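Local structure of lysosome-associated membrane glycoprotein 3 (Homo sapiens, 4AKM) at residues A[36-41]-A[92-97]; A[47-52]-A[58-63]; A[73-78]-A[110-115]. The protein takes part in the unfolded protein response and in the fusion of lysosomes with autophagosomes, thereby modulating autophagy. All blocks are in the same frame, centred on the assembly; numbering follows the deposited sequence.

Interaction 1: A[36-41]-A[92-97]; sequences PRRYFN and SDPETV. Unlike the reference sequence in segment 92-97: Val97 (reference Ile).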
loop_
_atom_site.group_PDB
_atom_site.type_symbol
_atom_site.label_atom_id
_atom_site.label_comp_id
_atom_site.label_asym_id
_atom_site.label_seq_id
_atom_site.Cartn_x
_atom_site.Cartn_y
_atom_site.Cartn_z
ATOM N N PRO A 36 -2.665 -16.624 -18.416
ATOM C CA PRO A 36 -3.473 -16.004 -17.361
ATOM C C PRO A 36 -2.759 -15.944 -16.014
ATOM O O PRO A 36 -1.847 -16.722 -15.714
ATOM C CB PRO A 36 -4.693 -16.924 -17.270
ATOM C CG PRO A 36 -4.822 -17.494 -18.621
ATOM C CD PRO A 36 -3.413 -17.680 -19.122
ATOM N N ARG A 37 -3.194 -14.995 -15.200
ATOM C CA ARG A 37 -2.604 -14.779 -13.900
ATOM C C ARG A 37 -3.681 -14.892 -12.834
ATOM O O ARG A 37 -4.869 -14.766 -13.128
ATOM C CB ARG A 37 -1.942 -13.403 -13.861
ATOM C CG ARG A 37 -0.561 -13.371 -14.496
ATOM C CD ARG A 37 -0.438 -12.281 -15.548
ATOM N NE ARG A 37 -1.195 -11.084 -15.185
ATOM C CZ ARG A 37 -1.089 -9.904 -15.794
ATOM N NH1 ARG A 37 -0.242 -9.744 -16.805
ATOM N NH2 ARG A 37 -1.828 -8.877 -15.384
ATOM N N ARG A 38 -3.270 -15.160 -11.600
ATOM C CA ARG A 38 -4.206 -15.221 -10.488
ATOM C C ARG A 38 -4.385 -13.822 -9.898
ATOM O O ARG A 38 -3.414 -13.142 -9.571
ATOM C CB ARG A 38 -3.723 -16.219 -9.431
ATOM C CG ARG A 38 -4.837 -16.810 -8.571
ATOM C CD ARG A 38 -4.395 -18.105 -7.894
ATOM N NE ARG A 38 -3.984 -19.120 -8.867
ATOM C CZ ARG A 38 -3.602 -20.357 -8.554
ATOM N NH1 ARG A 38 -3.577 -20.752 -7.285
ATOM N NH2 ARG A 38 -3.245 -21.206 -9.512
ATOM N N TYR A 39 -5.632 -13.386 -9.793
ATOM C CA TYR A 39 -5.933 -12.088 -9.212
ATOM C C TYR A 39 -6.464 -12.253 -7.791
ATOM O O TYR A 39 -7.195 -13.199 -7.496
ATOM C CB TYR A 39 -6.942 -11.337 -10.084
ATOM C CG TYR A 39 -6.362 -10.830 -11.395
ATOM C CD1 TYR A 39 -6.181 -11.682 -12.482
ATOM C CD2 TYR A 39 -5.984 -9.502 -11.539
ATOM C CE1 TYR A 39 -5.644 -11.218 -13.675
ATOM C CE2 TYR A 39 -5.451 -9.031 -12.725
ATOM C CZ TYR A 39 -5.281 -9.890 -13.789
ATOM O OH TYR A 39 -4.748 -9.413 -14.970
ATOM N N PHE A 40 -6.070 -11.351 -6.903
ATOM C CA PHE A 40 -6.633 -11.338 -5.561
ATOM C C PHE A 40 -6.950 -9.933 -5.073
ATOM O O PHE A 40 -6.053 -9.123 -4.867
ATOM C CB PHE A 40 -5.722 -12.014 -4.540
ATOM C CG PHE A 40 -6.228 -11.877 -3.138
ATOM C CD1 PHE A 40 -7.285 -12.659 -2.695
ATOM C CD2 PHE A 40 -5.685 -10.934 -2.273
ATOM C CE1 PHE A 40 -7.777 -12.523 -1.408
ATOM C CE2 PHE A 40 -6.171 -10.790 -0.980
ATOM C CZ PHE A 40 -7.216 -11.586 -0.547
ATOM N N ASN A 41 -8.232 -9.664 -4.863
ATOM C CA ASN A 41 -8.667 -8.365 -4.377
ATOM C C ASN A 41 -8.581 -8.269 -2.858
ATOM O O ASN A 41 -9.195 -9.068 -2.147
ATOM C CB ASN A 41 -10.098 -8.102 -4.834
ATOM C CG ASN A 41 -10.207 -7.932 -6.339
ATOM O OD1 ASN A 41 -9.216 -8.052 -7.069
ATOM N ND2 ASN A 41 -11.416 -7.647 -6.812
ATOM N N SER A 92 -4.533 -21.634 -2.150
ATOM C CA SER A 92 -4.848 -22.960 -1.620
ATOM C C SER A 92 -4.405 -24.091 -2.543
ATOM O O SER A 92 -3.850 -25.092 -2.081
ATOM C CB SER A 92 -6.343 -23.088 -1.315
ATOM O OG SER A 92 -6.637 -24.341 -0.718
ATOM N N ASP A 93 -4.660 -23.920 -3.842
ATOM C CA ASP A 93 -4.350 -24.937 -4.848
ATOM C C ASP A 93 -3.588 -24.348 -6.040
ATOM O O ASP A 93 -4.055 -23.402 -6.675
ATOM C CB ASP A 93 -5.601 -25.689 -5.306
ATOM C CG ASP A 93 -5.995 -26.800 -4.341
ATOM O OD1 ASP A 93 -5.115 -27.612 -3.960
ATOM O OD2 ASP A 93 -7.181 -26.863 -3.949
ATOM N N PRO A 94 -2.407 -24.912 -6.362
ATOM C CA PRO A 94 -1.713 -26.061 -5.755
ATOM C C PRO A 94 -1.537 -25.984 -4.238
ATOM O O PRO A 94 -2.208 -26.752 -3.546
ATOM C CB PRO A 94 -0.349 -26.036 -6.442
ATOM C CG PRO A 94 -0.643 -25.467 -7.794
ATOM C CD PRO A 94 -1.681 -24.405 -7.543
ATOM N N GLU A 95 -0.682 -25.083 -3.754
ATOM C CA GLU A 95 -0.531 -24.788 -2.323
ATOM C C GLU A 95 0.681 -23.901 -2.126
ATOM O O GLU A 95 1.619 -24.277 -1.425
ATOM C CB GLU A 95 -0.347 -26.055 -1.484
ATOM C CG GLU A 95 -1.336 -26.176 -0.321
ATOM C CD GLU A 95 -1.998 -27.543 -0.254
ATOM O OE1 GLU A 95 -1.369 -28.491 0.273
ATOM O OE2 GLU A 95 -3.146 -27.672 -0.737
ATOM N N THR A 96 0.669 -22.728 -2.745
ATOM C CA THR A 96 1.851 -21.882 -2.747
ATOM C C THR A 96 1.647 -20.582 -1.974
ATOM O O THR A 96 0.584 -19.970 -2.043
ATOM C CB THR A 96 2.277 -21.552 -4.195
ATOM O OG1 THR A 96 2.342 -22.762 -4.961
ATOM C CG2 THR A 96 3.634 -20.852 -4.224
ATOM N N VAL A 97 2.664 -20.183 -1.215
ATOM C CA VAL A 97 2.768 -18.800 -0.778
ATOM C C VAL A 97 3.698 -18.034 -1.723
ATOM O O VAL A 97 4.823 -18.456 -1.991
ATOM C CB VAL A 97 3.230 -18.656 0.697
ATOM C CG1 VAL A 97 2.143 -19.138 1.643
ATOM C CG2 VAL A 97 4.541 -19.392 0.949
#
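The guanidinium group of Arg38 is met by Asp93 and Pro94 at its edge, near its plane; neither of its faces is covered by segment 92-97. Here two walls of the beta-prism luminal domain approach each other: strand 38-41 pairs with strand 14-27 in one sheet, whereas residues 92-97 lie in the loop between strands 80-90 and 97-110 of the other. Arg38 bridges a wide separation, its CA atom lying 11.2 Å from that of Asp93. With CG anti to the backbone N (chi1 -155°), the chain leaves the strand toward the loop, and a bend at chi3 turns the planar end to meet it.

The one hydrogen bond of the contact runs from Arg38 NH1 to Asp93 O, 2.8 Å long and moderately bent. The donor sits clearly out of the carbonyl plane and the acceptor is tilted 26° from the guanidinium plane, so alignment is imperfect on both sides. The Asp93 carboxylate leads away from Arg38, which instead makes a salt bridge through NE with Asp29. The Asp93 carbonyl and the Asp29 carboxylate, gripping NH1 and NE, would restrict the rotation of the guanidinium, whose NH2 is hydrogen-bonded elsewhere as well. Only 85 Å² is buried in this surface contact. The peptide bond before Pro94 is cis, and beyond it Pro94 CD lies 4.1 Å from Arg38 NH2.

Interaction 2: A[47-52]-A[58-63]; sequences TQASGN and SNLLLN. With NAG (2-acetamido-2-deoxy-beta-D-glucopyranose), chain D.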
loop_
_atom_site.group_PDB
_atom_site.type_symbol
_atom_site.label_atom_id
_atom_site.label_comp_id
_atom_site.label_asym_id
_atom_site.label_seq_id
_atom_site.Cartn_x
_atom_site.Cartn_y
_atom_site.Cartn_z
ATOM N N THR A 47 -10.052 -7.020 6.355
ATOM C CA THR A 47 -8.638 -6.670 6.423
ATOM C C THR A 47 -8.342 -5.782 7.630
ATOM O O THR A 47 -8.971 -4.742 7.821
ATOM C CB THR A 47 -8.173 -5.985 5.111
ATOM O OG1 THR A 47 -8.068 -6.967 4.072
ATOM C CG2 THR A 47 -6.824 -5.302 5.290
ATOM N N GLN A 48 -7.385 -6.210 8.445
ATOM C CA GLN A 48 -7.017 -5.489 9.651
ATOM C C GLN A 48 -5.853 -4.547 9.377
ATOM O O GLN A 48 -4.794 -4.967 8.915
ATOM C CB GLN A 48 -6.628 -6.472 10.753
ATOM C CG GLN A 48 -7.248 -7.855 10.594
ATOM C CD GLN A 48 -8.323 -8.138 11.625
ATOM O OE1 GLN A 48 -9.003 -7.225 12.100
ATOM N NE2 GLN A 48 -8.478 -9.410 11.983
ATOM N N ALA A 49 -6.050 -3.271 9.674
ATOM C CA ALA A 49 -4.983 -2.299 9.536
ATOM C C ALA A 49 -4.281 -2.080 10.872
ATOM O O ALA A 49 -4.918 -1.910 11.914
ATOM C CB ALA A 49 -5.531 -0.991 8.996
ATOM N N SER A 50 -2.959 -2.088 10.832
ATOM C CA SER A 50 -2.154 -1.801 12.007
ATOM C C SER A 50 -0.894 -1.176 11.474
ATOM O O SER A 50 -0.718 -1.064 10.273
ATOM C CB SER A 50 -1.809 -3.079 12.768
ATOM O OG SER A 50 -0.880 -3.867 12.043
ATOM N N GLY A 51 -0.007 -0.751 12.347
ATOM C CA GLY A 51 1.223 -0.199 11.841
ATOM C C GLY A 51 1.933 0.649 12.851
ATOM O O GLY A 51 1.454 0.856 13.963
ATOM N N ASN A 52 3.081 1.163 12.445
ATOM C CA ASN A 52 3.950 1.809 13.405
ATOM C C ASN A 52 4.324 3.206 12.957
ATOM O O ASN A 52 4.845 3.398 11.857
ATOM C CB ASN A 52 5.194 0.956 13.634
ATOM C CG ASN A 52 5.707 1.054 15.048
ATOM O OD1 ASN A 52 6.552 1.897 15.354
ATOM N ND2 ASN A 52 5.195 0.193 15.927
ATOM N N SER A 58 7.433 5.427 8.908
ATOM C CA SER A 58 6.208 4.790 9.378
ATOM C C SER A 58 5.871 3.570 8.536
ATOM O O SER A 58 6.485 3.332 7.499
ATOM C CB SER A 58 5.035 5.768 9.312
ATOM O OG SER A 58 5.314 6.959 10.019
ATOM N N ASN A 59 4.885 2.800 8.977
ATOM C CA ASN A 59 4.356 1.731 8.136
ATOM C C ASN A 59 2.879 1.466 8.369
ATOM O O ASN A 59 2.403 1.440 9.513
ATOM C CB ASN A 59 5.158 0.432 8.286
ATOM C CG ASN A 59 4.900 -0.272 9.609
ATOM O OD1 ASN A 59 5.392 0.150 10.654
ATOM N ND2 ASN A 59 4.146 -1.364 9.563
ATOM N N LEU A 60 2.167 1.312 7.255
ATOM C CA LEU A 60 0.805 0.811 7.234
ATOM C C LEU A 60 0.853 -0.652 6.824
ATOM O O LEU A 60 1.284 -0.991 5.725
ATOM C CB LEU A 60 -0.050 1.588 6.232
ATOM C CG LEU A 60 -1.405 0.931 5.948
ATOM C CD1 LEU A 60 -2.231 0.829 7.218
ATOM C CD2 LEU A 60 -2.166 1.681 4.873
ATOM N N LEU A 61 0.422 -1.521 7.725
ATOM C CA LEU A 61 0.350 -2.938 7.433
ATOM C C LEU A 61 -1.098 -3.389 7.412
ATOM O O LEU A 61 -1.878 -3.084 8.319
ATOM C CB LEU A 61 1.155 -3.745 8.447
ATOM C CG LEU A 61 1.148 -5.260 8.246
ATOM C CD1 LEU A 61 1.752 -5.652 6.904
ATOM C CD2 LEU A 61 1.885 -5.920 9.383
ATOM N N LEU A 62 -1.443 -4.111 6.355
ATOM C CA LEU A 62 -2.794 -4.591 6.142
ATOM C C LEU A 62 -2.757 -6.100 6.132
ATOM O O LEU A 62 -2.086 -6.701 5.303
ATOM C CB LEU A 62 -3.313 -4.091 4.805
ATOM C CG LEU A 62 -3.219 -2.582 4.591
ATOM C CD1 LEU A 62 -3.618 -2.236 3.174
ATOM C CD2 LEU A 62 -4.091 -1.840 5.587
ATOM N N ASN A 63 -3.472 -6.717 7.056
ATOM C CA ASN A 63 -3.483 -8.167 7.120
ATOM C C ASN A 63 -4.819 -8.745 6.733
ATOM O O ASN A 63 -5.863 -8.165 7.017
ATOM C CB ASN A 63 -3.079 -8.666 8.509
ATOM C CG ASN A 63 -1.701 -9.284 8.517
ATOM O OD1 ASN A 63 -0.721 -8.641 8.903
ATOM N ND2 ASN A 63 -1.612 -10.540 8.069
HETATM C C1 NAG D . 6.481 -3.668 7.637
HETATM C C2 NAG D . 7.151 -4.984 8.003
HETATM C C3 NAG D . 7.956 -4.828 9.290
HETATM C C4 NAG D . 8.904 -3.639 9.188
HETATM C C5 NAG D . 8.203 -2.395 8.650
HETATM C C6 NAG D . 9.227 -1.326 8.304
HETATM C C7 NAG D . 6.154 -7.107 7.376
HETATM C C8 NAG D . 5.317 -8.255 7.857
HETATM N N2 NAG D . 6.146 -6.021 8.142
HETATM O O3 NAG D . 8.699 -6.005 9.515
HETATM O O4 NAG D . 9.440 -3.337 10.460
HETATM O O5 NAG D . 7.460 -2.666 7.480
HETATM O O6 NAG D . 8.543 -0.198 7.807
HETATM O O7 NAG D . 6.802 -7.194 6.331
#
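Ala49 and Leu62 face each other across the hairpin of strands 48-52 and 57-64, with their side chains on the same side of the sheet as Leu60. Ala49 CB lies 3.8 Å from Leu62 CD2 and 4.2 Å from Leu60 CD1, so both leucine branches approach the small methyl from one side. Tyr7 of strand 5-11 touches all three residues, which places this apolar face in the interior of the prism. Beside it Thr47, whose CG2 is anti to the backbone N, lays that methyl across Leu62 CB, while its OG1 bonds to the carbonyl of Asp43.

On the other face Ser50 is opposite Leu61, and Gln48 opposite Asn63. These are the hydrogen-bonded antiparallel pairs, each closed by two backbone bonds; Ser50 N to Leu61 O (2.9 Å) and Leu61 N to Ser50 O (2.8 Å) are nearly straight, with N-H...O angles of 166° and 162°. Gln48 and Asn63 bend their ends away.

Asn59 turns back toward its neighbour strand: with CG between the backbone N and carbonyl carbon (chi1 73°), its OD1 reaches Asn52 N in a weak bond of 3.1 Å, secondary to that from the same N to Asn59 O. Its ND2 makes another weak bond to OD1 of Asn70, the glycosylated asparagine, and its CB lies 3.5 Å from O6 of the NAG, which is itself hydrogen-bonded to Thr72. The chemistry is divided between an apolar inner face and a mixed, largely polar outer one, on which Leu61 lies against Phe68; Asn59 links the edge strand 48-52 to the glycan-bearing one through two weak bonds, the backbone ladder supplying the main cohesion.

Interaction 3: A[73-78]-A[110-115]; sequences FTKDEE and TAVGHS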
loop_
_atom_site.group_PDB
_atom_site.type_symbol
_atom_site.label_atom_id
_atom_site.label_comp_id
_atom_site.label_asym_id
_atom_site.label_seq_id
_atom_site.Cartn_x
_atom_site.Cartn_y
_atom_site.Cartn_z
ATOM N N PHE A 73 6.603 3.988 4.686
ATOM C CA PHE A 73 6.781 5.397 4.342
ATOM C C PHE A 73 8.034 6.006 4.977
ATOM O O PHE A 73 8.358 5.728 6.135
ATOM C CB PHE A 73 5.577 6.214 4.811
ATOM C CG PHE A 73 4.258 5.714 4.303
ATOM C CD1 PHE A 73 3.601 4.673 4.946
ATOM C CD2 PHE A 73 3.660 6.303 3.200
ATOM C CE1 PHE A 73 2.389 4.218 4.488
ATOM C CE2 PHE A 73 2.449 5.855 2.742
ATOM C CZ PHE A 73 1.811 4.808 3.385
ATOM N N THR A 74 8.709 6.859 4.212
ATOM C CA THR A 74 9.856 7.630 4.684
ATOM C C THR A 74 9.627 9.102 4.335
ATOM O O THR A 74 9.179 9.415 3.231
ATOM C CB THR A 74 11.177 7.134 4.022
ATOM O OG1 THR A 74 11.549 5.865 4.572
ATOM C CG2 THR A 74 12.318 8.113 4.246
ATOM N N LYS A 75 9.900 10.004 5.276
ATOM C CA LYS A 75 9.897 11.433 4.953
ATOM C C LYS A 75 11.325 11.967 4.834
ATOM O O LYS A 75 12.146 11.792 5.737
ATOM C CB LYS A 75 9.068 12.253 5.951
ATOM C CG LYS A 75 9.590 12.288 7.380
ATOM C CD LYS A 75 8.773 13.260 8.235
ATOM C CE LYS A 75 8.825 14.681 7.682
ATOM N NZ LYS A 75 7.997 15.633 8.483
ATOM N N ASP A 76 11.625 12.595 3.702
ATOM C CA ASP A 76 12.959 13.130 3.477
ATOM C C ASP A 76 13.028 14.544 4.028
ATOM O O ASP A 76 14.092 15.007 4.443
ATOM C CB ASP A 76 13.324 13.111 1.991
ATOM C CG ASP A 76 14.742 12.622 1.751
ATOM O OD1 ASP A 76 15.578 12.734 2.674
ATOM O OD2 ASP A 76 15.018 12.115 0.644
ATOM N N GLU A 77 11.875 15.208 4.038
ATOM C CA GLU A 77 11.738 16.573 4.544
ATOM C C GLU A 77 12.523 17.605 3.721
ATOM O O GLU A 77 13.755 17.617 3.725
ATOM C CB GLU A 77 12.080 16.653 6.041
ATOM C CG GLU A 77 12.173 18.069 6.598
ATOM C CD GLU A 77 10.957 18.926 6.273
ATOM O OE1 GLU A 77 9.841 18.573 6.711
ATOM O OE2 GLU A 77 11.118 19.956 5.578
ATOM N N GLU A 78 11.798 18.455 2.994
ATOM C CA GLU A 78 10.345 18.339 2.876
ATOM C C GLU A 78 9.981 17.240 1.879
ATOM O O GLU A 78 10.828 16.827 1.082
ATOM C CB GLU A 78 9.706 19.687 2.505
ATOM C CG GLU A 78 10.250 20.326 1.230
ATOM C CD GLU A 78 9.844 21.789 1.084
ATOM O OE1 GLU A 78 9.615 22.456 2.117
ATOM O OE2 GLU A 78 9.763 22.275 -0.065
ATOM N N THR A 110 5.129 13.063 -2.116
ATOM C CA THR A 110 4.231 14.192 -1.906
ATOM C C THR A 110 4.822 15.174 -0.906
ATOM O O THR A 110 5.408 14.758 0.094
ATOM C CB THR A 110 2.878 13.715 -1.343
ATOM O OG1 THR A 110 2.332 12.705 -2.198
ATOM C CG2 THR A 110 1.892 14.871 -1.230
ATOM N N ALA A 111 4.658 16.471 -1.174
ATOM C CA ALA A 111 5.109 17.517 -0.258
ATOM C C ALA A 111 4.500 17.314 1.125
ATOM O O ALA A 111 3.306 17.042 1.248
ATOM C CB ALA A 111 4.747 18.889 -0.803
ATOM N N VAL A 112 5.325 17.435 2.161
ATOM C CA VAL A 112 4.881 17.159 3.525
ATOM C C VAL A 112 3.747 18.100 3.946
ATOM O O VAL A 112 3.780 19.296 3.659
ATOM C CB VAL A 112 6.063 17.195 4.531
ATOM C CG1 VAL A 112 6.794 18.527 4.464
ATOM C CG2 VAL A 112 5.586 16.900 5.947
ATOM N N GLY A 113 2.734 17.546 4.608
ATOM C CA GLY A 113 1.566 18.314 5.002
ATOM C C GLY A 113 0.452 18.243 3.973
ATOM O O GLY A 113 -0.695 18.590 4.257
ATOM N N HIS A 114 0.796 17.800 2.768
ATOM C CA HIS A 114 -0.192 17.580 1.719
ATOM C C HIS A 114 -0.656 16.125 1.717
ATOM O O HIS A 114 -0.171 15.306 2.494
ATOM C CB HIS A 114 0.385 17.939 0.346
ATOM C CG HIS A 114 0.634 19.403 0.154
ATOM N ND1 HIS A 114 0.775 19.976 -1.092
ATOM C CD2 HIS A 114 0.770 20.411 1.048
ATOM C CE1 HIS A 114 0.984 21.273 -0.959
ATOM N NE2 HIS A 114 0.985 21.564 0.331
ATOM N N SER A 115 -1.600 15.807 0.840
ATOM C CA SER A 115 -2.039 14.429 0.670
ATOM C C SER A 115 -1.786 13.979 -0.762
ATOM O O SER A 115 -1.712 14.799 -1.673
ATOM C CB SER A 115 -3.520 14.279 1.024
ATOM O OG SER A 115 -4.335 15.054 0.165
#
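Val112 is the residue of segment 110-115 that meets Lys75, Glu77 and Glu78, and it does so from a turn at one end of the beta-prism fold. The segment leads from strand 97-110, the last of the five-stranded sheet, to strand 116-118 of the other sheet; residues 76-78 belong to the connection between strands 67-75 and 80-90.

Thr110 ends the long strand, its OG1 bonded to the carbonyl of Phe108 and its backbone still paired with Tyr80. Ala111 opens a type II beta turn, closed by the bond from His114 N to Ala111 O (3.0 Å). Val112, second in the turn, points its side chain at the facing loop and accounts for most of the contact on this side. CG1 stands between the backbone N and carbonyl carbon (chi1 56°), which sends it to Glu78 CB at 3.7 Å and to Glu77 OE1 at 3.8 Å. CG2 is the branch directed at Lys75, 3.7 Å from its NZ, and the Lys75 side chain crosses that of Val112 at a slant. These are van der Waals contacts, with 158 Å² buried in all. Lys75 and Glu77 also pair with each other in a long salt bridge, NZ to OE1 3.9 Å, so Val112 packs beside two charged ends of opposite sign, one near each methyl.

Gly113 takes the positive phi (93°) of the third position in such a turn. His114 then returns the chain, bonding through its carbonyl to the Tyr80 hydroxyl, and Ser115 touches Gln138 and Gln140 of strand 137-141. Within the turn, Ala111 CB sits 4.1 Å above the plane of the His114 ring, displaced toward its rim.

In the fold
After strands 5-11 and 14-27 the chain reaches strand 38-41, where interaction 1 opens. Before that loop closes at 92-97, the hairpin of interaction 2 has closed, so it is contained wholly within the longer loop. Interaction 3 starts later, at 73-78, and closes at 110-115, beyond the end of interaction 1; interactions 1 and 3 therefore cross. Their centres lie about 35 Å apart on opposite sides of the chain's centre. Interactions 2 and 3 meet through neighbouring strands 57-64 and 67-75, where Ser58 O is 2.9 Å from Phe73 N, a probable hydrogen bond. Interaction 1 joins the two sheets; interaction 3 ties the connection after strand 67-75 to the turn after strand 97-110.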